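Long-range contacts in arginase, mitochondrial (Medicago truncatula, PDB 6VSS), which hydrolyses L-arginine to urea and L-ornithine with two manganese ions per subunit, and also converts agmatine to putrescine and urea: residues B[73-78]-B[198-203]; B[188-193]-B[226-231]; B[214-219]-B[235-240]. All coordinates share one frame; numbering follows the deposited sequence.

How the interactions relate
Interactions 1 and 2 sit among the loops that surround the manganese site; interaction 3 lies at one edge of the eight-stranded parallel sheet. Interactions 1 and 2 both use the chain between strand 178-183 and helix 203-209, which interaction 2 packs against helix 226-234. Their centres are about 14 Å apart, and A201 and S202 of interaction 1 bond to Y190 of interaction 2. Interactions 2 and 3, with centres about 13 Å apart, meet where L189 touches Q218 and V237, and share the unit of strand 213-221, helix 226-234 and strand 238-241. Along the chain interaction 2 crosses both others, while 1 closes before 3 opens. Loops that bind ornithine and metal are thus tied to one another and to the sheet edge.

Interaction 1 of 3, residues B[73-78]-B[198-203]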
# COMPACT_ATOMS: atom_id res chain seq x y z
N HIS B 73 3.28 7.49 -24.78
CA HIS B 73 4.39 8.46 -24.97
C HIS B 73 3.84 9.88 -25.25
O HIS B 73 4.65 10.81 -25.44
CB HIS B 73 5.41 7.96 -25.98
CG HIS B 73 4.94 7.99 -27.40
ND1 HIS B 73 4.16 7.00 -27.91
CD2 HIS B 73 5.21 8.86 -28.40
CE1 HIS B 73 3.90 7.28 -29.18
NE2 HIS B 73 4.57 8.42 -29.52
N HIS B 74 2.53 10.05 -25.33
CA HIS B 74 1.90 11.35 -25.64
C HIS B 74 1.42 11.99 -24.34
O HIS B 74 0.92 13.09 -24.39
CB HIS B 74 0.79 11.18 -26.71
CG HIS B 74 1.36 10.98 -28.07
ND1 HIS B 74 2.58 11.53 -28.46
CD2 HIS B 74 0.92 10.27 -29.14
CE1 HIS B 74 2.86 11.19 -29.70
NE2 HIS B 74 1.86 10.40 -30.14
N SER B 75 1.55 11.30 -23.21
CA SER B 75 1.11 11.79 -21.88
C SER B 75 2.07 12.89 -21.40
O SER B 75 3.29 12.82 -21.69
CB SER B 75 1.01 10.67 -20.88
OG SER B 75 0.20 9.61 -21.35
N SER B 76 1.54 13.84 -20.65
CA SER B 76 2.25 15.06 -20.19
C SER B 76 2.97 14.76 -18.86
O SER B 76 3.97 15.42 -18.59
CB SER B 76 1.24 16.19 -20.05
OG SER B 76 0.03 15.69 -19.49
N PHE B 77 2.51 13.77 -18.09
CA PHE B 77 2.97 13.57 -16.68
C PHE B 77 3.45 12.13 -16.50
O PHE B 77 4.50 11.98 -15.91
CB PHE B 77 1.85 13.99 -15.73
CG PHE B 77 2.01 13.63 -14.27
CD1 PHE B 77 2.95 14.28 -13.48
CD2 PHE B 77 1.22 12.65 -13.69
CE1 PHE B 77 3.09 13.94 -12.14
CE2 PHE B 77 1.36 12.31 -12.35
CZ PHE B 77 2.29 12.97 -11.58
N HIS B 78 2.68 11.12 -16.90
CA HIS B 78 2.98 9.70 -16.61
C HIS B 78 2.52 8.81 -17.78
O HIS B 78 1.35 8.95 -18.24
CB HIS B 78 2.41 9.35 -15.22
CG HIS B 78 2.98 8.10 -14.68
ND1 HIS B 78 2.82 6.89 -15.33
CD2 HIS B 78 3.75 7.85 -13.58
CE1 HIS B 78 3.44 5.95 -14.64
NE2 HIS B 78 4.03 6.51 -13.57
N TYR B 198 0.26 15.76 -31.30
CA TYR B 198 -0.41 14.48 -30.96
C TYR B 198 -0.56 14.32 -29.43
O TYR B 198 -0.71 13.18 -28.97
CB TYR B 198 0.42 13.30 -31.50
CG TYR B 198 0.48 13.27 -33.00
CD1 TYR B 198 -0.61 12.83 -33.72
CD2 TYR B 198 1.59 13.74 -33.70
CE1 TYR B 198 -0.60 12.82 -35.10
CE2 TYR B 198 1.62 13.73 -35.08
CZ TYR B 198 0.52 13.27 -35.79
OH TYR B 198 0.48 13.24 -37.15
N SER B 199 -0.46 15.40 -28.66
CA SER B 199 -0.54 15.36 -27.18
C SER B 199 -1.87 14.72 -26.75
O SER B 199 -2.86 14.92 -27.46
CB SER B 199 -0.40 16.76 -26.60
OG SER B 199 -0.86 16.83 -25.25
N HIS B 200 -1.92 14.14 -25.55
CA HIS B 200 -3.17 13.57 -24.98
C HIS B 200 -4.13 14.67 -24.53
O HIS B 200 -5.27 14.33 -24.16
CB HIS B 200 -2.84 12.59 -23.87
CG HIS B 200 -2.44 13.17 -22.57
ND1 HIS B 200 -2.57 12.44 -21.40
CD2 HIS B 200 -1.90 14.35 -22.22
CE1 HIS B 200 -2.12 13.14 -20.39
NE2 HIS B 200 -1.68 14.30 -20.86
N ALA B 201 -3.72 15.94 -24.67
CA ALA B 201 -4.48 17.16 -24.30
C ALA B 201 -4.99 17.93 -25.54
O ALA B 201 -5.56 19.03 -25.33
CB ALA B 201 -3.57 18.03 -23.45
N SER B 202 -4.73 17.44 -26.77
CA SER B 202 -5.23 18.00 -28.06
C SER B 202 -5.99 17.02 -28.95
O SER B 202 -6.36 17.39 -30.07
CB SER B 202 -4.08 18.55 -28.83
OG SER B 202 -3.47 19.52 -28.01
N PRO B 203 -6.32 15.77 -28.54
CA PRO B 203 -6.99 14.88 -29.47
C PRO B 203 -8.21 15.58 -30.06
O PRO B 203 -8.43 15.46 -31.22
CB PRO B 203 -7.36 13.64 -28.67
CG PRO B 203 -7.12 13.99 -27.20
CD PRO B 203 -6.11 15.12 -27.23
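With CG wedged between its own backbone N and carbonyl carbon (chi1 77°), H200 turns its imidazole toward 73-78, and S76 takes the same crowded setting with OG (chi1 40°), so the hydroxyl arrives at the edge of the ring, near its plane. The result is a short hydrogen bond of 2.6 Å between S76 OG and H200 NE2, in which either atom could be the donor. One face of that imidazole rests on backbone: S75 CA stands 3.7 Å from the centroid of the H200 ring, almost on its normal, a CH-pi contact. H200 ND1 is bonded to E312, so both ring nitrogens have partners and the rotation of the imidazole is well defined. The acidic neighbour could favour a proton on ND1.

The backbones meet at the residue before S75: H200 N donates to H74 O at 3.2 Å, but the donor lies well above the carbonyl plane, away from the lone pairs. H74 has CG anti to its carbonyl carbon (chi1 -76°), which lays its ring along Y198. Y198 CB sits 3.7 Å from the centroid of the H74 ring, over the face, and Y198 O comes to 3.2 Å from H74 CG on that same side; H73 CE1 lies over the opposite face. The two aromatic rings themselves are slid apart and barely overlap. In 198-203 a type I turn from S199 to S202 carries H200, and S199 OG accepts from A201 N at 3.1 Å, an ST turn.

S76 binds L-ornithine, E312 is inferred to bind substrate, and a manganese ion lies about 6 Å from the H200 side chain: two loops meeting beside the dinuclear manganese site of an arginase-family active centre.

Interaction 2 of 3, residues B[188-193]-B[226-231]; sequences DLYHDF and NDVREQ. With MN (manganese (II) ion), chain J.
The close-fitting part of this contact is where V228, on the first turn of helix 226-234, pushes its two methyls into the loop 188-193. V228 CG2 stands over the middle of the Y190 ring, 4.0 Å from its centroid and only 8° off the normal, a CH-pi contact; V228 CG1, anti to the backbone N, reaches L189 CB at 3.9 Å. F193 CD2 lies over the opposite face of the tyrosine, so the ring is sandwiched between a methyl and a phenyl. One turn along the helix, Q231 bends at chi2 (-77°) to bring its amide back to the loop. Q231 NE2 donates to L189 O at 3.0 Å, nearly along the L189 C=O axis, with that oxygen close to the plane of the Q231 amide.

Loop 188-193 begins with a metal ligand of the arginase fold: D188 OD2 binds manganese at 2.2 Å in company with H160, D184 and D269, while D188 OD1 accepts a 2.7 Å hydrogen bond from the water that is also on the metal. D188, L189 and Y190 all belong to the L-ornithine site.

Toward solvent the fit loosens. The exposed H191 meets Q231 NE2 only at van der Waals range, through H191 CB and backbone N, both at 3.7 Å, while its imidazole leads away from the helix and its ND1 makes a weak bond to E209. N226, at the start of the helix, takes no part in the contact with the loop; its ND2 donates to G104 O of a neighbouring subunit.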
# COMPACT_ATOMS: atom_id res chain seq x y z
N ASP B 188 -9.40 18.22 -23.32
CA ASP B 188 -8.47 17.74 -24.37
C ASP B 188 -8.67 18.53 -25.67
O ASP B 188 -8.51 17.93 -26.73
CB ASP B 188 -8.65 16.26 -24.63
CG ASP B 188 -8.20 15.37 -23.48
OD1 ASP B 188 -7.57 15.92 -22.54
OD2 ASP B 188 -8.43 14.14 -23.59
N LEU B 189 -8.78 19.86 -25.59
CA LEU B 189 -9.02 20.75 -26.76
C LEU B 189 -7.89 21.77 -26.98
O LEU B 189 -8.09 22.65 -27.81
CB LEU B 189 -10.36 21.44 -26.54
CG LEU B 189 -11.56 20.61 -26.99
CD1 LEU B 189 -12.85 21.16 -26.39
CD2 LEU B 189 -11.65 20.59 -28.51
N TYR B 190 -6.75 21.66 -26.30
CA TYR B 190 -5.59 22.56 -26.52
C TYR B 190 -5.19 22.61 -28.00
O TYR B 190 -5.07 21.54 -28.63
CB TYR B 190 -4.35 22.05 -25.81
CG TYR B 190 -4.33 22.34 -24.34
CD1 TYR B 190 -3.76 23.50 -23.85
CD2 TYR B 190 -4.86 21.42 -23.45
CE1 TYR B 190 -3.71 23.73 -22.49
CE2 TYR B 190 -4.81 21.63 -22.08
CZ TYR B 190 -4.24 22.80 -21.61
OH TYR B 190 -4.25 23.01 -20.26
N HIS B 191 -4.92 23.79 -28.54
CA HIS B 191 -4.42 23.92 -29.94
C HIS B 191 -2.97 23.43 -29.96
O HIS B 191 -2.59 22.81 -30.95
CB HIS B 191 -4.52 25.35 -30.47
CG HIS B 191 -3.91 25.52 -31.82
ND1 HIS B 191 -4.35 24.80 -32.93
CD2 HIS B 191 -2.91 26.31 -32.25
CE1 HIS B 191 -3.65 25.16 -33.98
NE2 HIS B 191 -2.75 26.08 -33.59
N ASP B 192 -2.23 23.65 -28.87
CA ASP B 192 -0.75 23.58 -28.84
C ASP B 192 -0.31 23.34 -27.40
O ASP B 192 -0.17 24.29 -26.63
CB ASP B 192 -0.16 24.84 -29.48
CG ASP B 192 1.35 24.90 -29.59
OD1 ASP B 192 2.02 23.88 -29.29
OD2 ASP B 192 1.85 25.96 -30.00
N PHE B 193 -0.09 22.08 -27.06
CA PHE B 193 0.44 21.60 -25.76
C PHE B 193 1.89 21.16 -25.99
O PHE B 193 2.09 20.03 -26.54
CB PHE B 193 -0.43 20.45 -25.23
CG PHE B 193 -0.17 20.15 -23.78
CD1 PHE B 193 0.91 19.37 -23.41
CD2 PHE B 193 -0.95 20.70 -22.79
CE1 PHE B 193 1.18 19.14 -22.06
CE2 PHE B 193 -0.69 20.46 -21.44
CZ PHE B 193 0.37 19.69 -21.08
N ASN B 226 -8.46 29.12 -19.57
CA ASN B 226 -9.30 30.13 -20.24
C ASN B 226 -9.03 30.08 -21.75
O ASN B 226 -9.93 30.37 -22.49
CB ASN B 226 -9.18 31.50 -19.56
CG ASN B 226 -9.58 31.45 -18.09
OD1 ASN B 226 -10.59 30.87 -17.74
ND2 ASN B 226 -8.76 32.00 -17.21
N ASP B 227 -7.87 29.64 -22.21
CA ASP B 227 -7.63 29.56 -23.68
C ASP B 227 -8.43 28.42 -24.31
O ASP B 227 -8.77 28.50 -25.48
CB ASP B 227 -6.16 29.35 -24.00
CG ASP B 227 -5.41 30.65 -23.90
OD1 ASP B 227 -6.06 31.71 -23.98
OD2 ASP B 227 -4.18 30.60 -23.72
N VAL B 228 -8.71 27.38 -23.53
CA VAL B 228 -9.46 26.19 -24.03
C VAL B 228 -10.95 26.51 -23.96
O VAL B 228 -11.68 26.02 -24.82
CB VAL B 228 -9.06 24.93 -23.24
CG1 VAL B 228 -10.04 23.79 -23.39
CG2 VAL B 228 -7.66 24.52 -23.66
N ARG B 229 -11.34 27.40 -23.03
CA ARG B 229 -12.70 27.98 -23.05
C ARG B 229 -12.92 28.65 -24.40
O ARG B 229 -14.02 28.49 -24.92
CB ARG B 229 -12.95 28.89 -21.85
CG ARG B 229 -13.20 28.10 -20.58
CD ARG B 229 -13.45 29.02 -19.43
NE ARG B 229 -13.37 28.37 -18.12
CZ ARG B 229 -14.37 27.72 -17.55
NH1 ARG B 229 -15.50 27.57 -18.22
NH2 ARG B 229 -14.26 27.21 -16.33
N GLU B 230 -11.89 29.28 -24.99
CA GLU B 230 -11.98 29.86 -26.37
C GLU B 230 -12.28 28.72 -27.34
O GLU B 230 -13.08 28.90 -28.26
CB GLU B 230 -10.69 30.48 -26.94
CG GLU B 230 -10.03 31.62 -26.16
CD GLU B 230 -8.73 32.15 -26.80
OE1 GLU B 230 -7.60 32.01 -26.19
OE2 GLU B 230 -8.81 32.68 -27.95
N GLN B 231 -11.56 27.61 -27.19
CA GLN B 231 -11.61 26.48 -28.15
C GLN B 231 -13.05 25.92 -28.14
O GLN B 231 -13.62 25.75 -29.24
CB GLN B 231 -10.53 25.44 -27.82
CG GLN B 231 -9.12 25.90 -28.14
CD GLN B 231 -8.81 25.83 -29.61
OE1 GLN B 231 -9.12 26.73 -30.38
NE2 GLN B 231 -8.18 24.73 -30.02
MN MN J . -8.65 12.93 -21.80
O HOH W 1 -7.67 14.21 -20.51

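Interaction 3 of 3, residues B[214-219]-B[235-240]; sequences RRLVQV and YGVETH
Strands 215-219 and 238-240 run parallel, their axes 4.8 Å apart and 6° off alignment, joined by a ladder in which E238 N donates to L216 O, Q218 N to E238 O and H240 N to Q218 O. The last is the shortest, 2.8 Å between H240 N and Q218 O, with the donor in the carbonyl plane; Q218 N instead approaches E238 O from above its plane.

On the face carrying V217 and E238, R215 bends at chi3 (62°) and grips the extended E238 side-on. R215 NE reaches E238 OE2 at 3.0 Å and R215 NH2 reaches E238 OE1 at 2.7 Å, each on a syn lone pair, with guanidinium and carboxylate only 5° from coplanar. This two-pronged salt bridge fixes the rotation of both groups. A water that accepts from L216 N and donates to G236 O gives its other hydrogen to E238 OE2. Further along this face V217 CG1 packs alongside H240 CD2, while H240 ND1 turns to D248.

On the face with Q218 and T239, T239 OG1 donates to Q218 OE1 at 2.9 Å, in the carbonyl plane and on a lone pair, and Q218 NE2 is held by H182 and P187 O; with both ends of the amide bonded, its flip is settled. V237 CG1 lies beside that amide and touches L216 CG at 3.8 Å.

Before the second strand, G236, with its positive phi, closes helix 226-234 in a Schellman motif. Strand 213-221, that helix and strand 238-241 form a beta-alpha-beta crossover, whose last strand is outermost within this chain in the parallel sheet of the arginase alpha/beta fold.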
# COMPACT_ATOMS: atom_id res chain seq x y z
N ARG B 214 -19.30 16.35 -35.46
CA ARG B 214 -20.26 17.48 -35.48
C ARG B 214 -20.50 17.93 -34.03
O ARG B 214 -19.88 18.87 -33.62
CB ARG B 214 -21.54 17.06 -36.20
CG ARG B 214 -22.62 18.13 -36.23
CD ARG B 214 -23.84 17.58 -36.95
NE ARG B 214 -24.42 16.51 -36.15
CZ ARG B 214 -25.70 16.19 -36.14
NH1 ARG B 214 -26.55 16.85 -36.91
NH2 ARG B 214 -26.10 15.21 -35.36
N ARG B 215 -21.32 17.22 -33.28
CA ARG B 215 -21.49 17.45 -31.84
C ARG B 215 -20.37 16.75 -31.08
O ARG B 215 -19.82 15.71 -31.55
CB ARG B 215 -22.87 16.97 -31.43
CG ARG B 215 -23.98 17.74 -32.14
CD ARG B 215 -25.35 17.37 -31.61
NE ARG B 215 -25.47 17.69 -30.21
CZ ARG B 215 -26.34 17.12 -29.38
NH1 ARG B 215 -27.18 16.19 -29.80
NH2 ARG B 215 -26.37 17.50 -28.12
N LEU B 216 -19.91 17.40 -30.03
CA LEU B 216 -18.96 16.84 -29.06
C LEU B 216 -19.56 17.17 -27.70
O LEU B 216 -19.54 18.34 -27.32
CB LEU B 216 -17.60 17.48 -29.25
CG LEU B 216 -16.58 17.26 -28.13
CD1 LEU B 216 -16.45 15.80 -27.75
CD2 LEU B 216 -15.23 17.84 -28.57
N VAL B 217 -20.11 16.20 -27.03
CA VAL B 217 -20.78 16.43 -25.73
C VAL B 217 -19.82 15.96 -24.65
O VAL B 217 -19.51 14.78 -24.70
CB VAL B 217 -22.10 15.67 -25.68
CG1 VAL B 217 -22.82 15.90 -24.37
CG2 VAL B 217 -22.95 16.04 -26.87
N GLN B 218 -19.31 16.88 -23.83
CA GLN B 218 -18.24 16.57 -22.86
C GLN B 218 -18.89 16.52 -21.49
O GLN B 218 -19.61 17.47 -21.14
CB GLN B 218 -17.13 17.63 -22.89
CG GLN B 218 -16.61 17.88 -24.30
CD GLN B 218 -15.26 18.59 -24.30
OE1 GLN B 218 -15.12 19.71 -23.79
NE2 GLN B 218 -14.26 17.92 -24.83
N VAL B 219 -18.56 15.54 -20.70
CA VAL B 219 -19.17 15.37 -19.34
C VAL B 219 -18.07 15.03 -18.33
O VAL B 219 -17.26 14.17 -18.61
CB VAL B 219 -20.25 14.29 -19.42
CG1 VAL B 219 -20.90 14.01 -18.06
CG2 VAL B 219 -21.30 14.65 -20.44
N TYR B 235 -15.43 25.96 -31.59
CA TYR B 235 -15.91 24.75 -32.31
C TYR B 235 -17.34 24.41 -31.87
O TYR B 235 -17.82 23.42 -32.30
CB TYR B 235 -14.90 23.60 -32.17
CG TYR B 235 -13.52 23.86 -32.77
CD1 TYR B 235 -13.27 23.75 -34.13
CD2 TYR B 235 -12.45 24.16 -31.95
CE1 TYR B 235 -12.01 23.99 -34.66
CE2 TYR B 235 -11.19 24.41 -32.47
CZ TYR B 235 -10.96 24.32 -33.82
OH TYR B 235 -9.68 24.57 -34.26
N GLY B 236 -18.04 25.27 -31.13
CA GLY B 236 -19.40 24.99 -30.63
C GLY B 236 -19.45 23.67 -29.87
O GLY B 236 -20.41 22.89 -30.05
N VAL B 237 -18.45 23.41 -29.05
CA VAL B 237 -18.37 22.19 -28.20
C VAL B 237 -19.36 22.35 -27.07
O VAL B 237 -19.41 23.42 -26.47
CB VAL B 237 -16.97 21.97 -27.62
CG1 VAL B 237 -16.95 20.77 -26.67
CG2 VAL B 237 -15.93 21.82 -28.72
N GLU B 238 -20.11 21.30 -26.78
CA GLU B 238 -21.07 21.28 -25.66
C GLU B 238 -20.35 20.80 -24.41
O GLU B 238 -20.57 19.64 -24.00
CB GLU B 238 -22.23 20.37 -26.02
CG GLU B 238 -23.20 21.02 -26.96
CD GLU B 238 -24.08 19.99 -27.58
OE1 GLU B 238 -24.96 19.47 -26.86
OE2 GLU B 238 -23.83 19.67 -28.75
N THR B 239 -19.58 21.66 -23.77
CA THR B 239 -18.82 21.27 -22.56
C THR B 239 -19.72 21.33 -21.34
O THR B 239 -20.12 22.41 -20.98
CB THR B 239 -17.60 22.16 -22.40
OG1 THR B 239 -16.84 21.99 -23.60
CG2 THR B 239 -16.77 21.84 -21.18
N HIS B 240 -19.95 20.22 -20.64
CA HIS B 240 -20.66 20.25 -19.35
C HIS B 240 -19.66 20.13 -18.20
O HIS B 240 -19.06 19.06 -18.05
CB HIS B 240 -21.75 19.17 -19.33
CG HIS B 240 -22.75 19.34 -20.40
ND1 HIS B 240 -23.89 20.09 -20.22
CD2 HIS B 240 -22.80 18.92 -21.69
CE1 HIS B 240 -24.60 20.11 -21.34
NE2 HIS B 240 -23.96 19.42 -22.24
O HOH W 2 -21.11 20.06 -30.09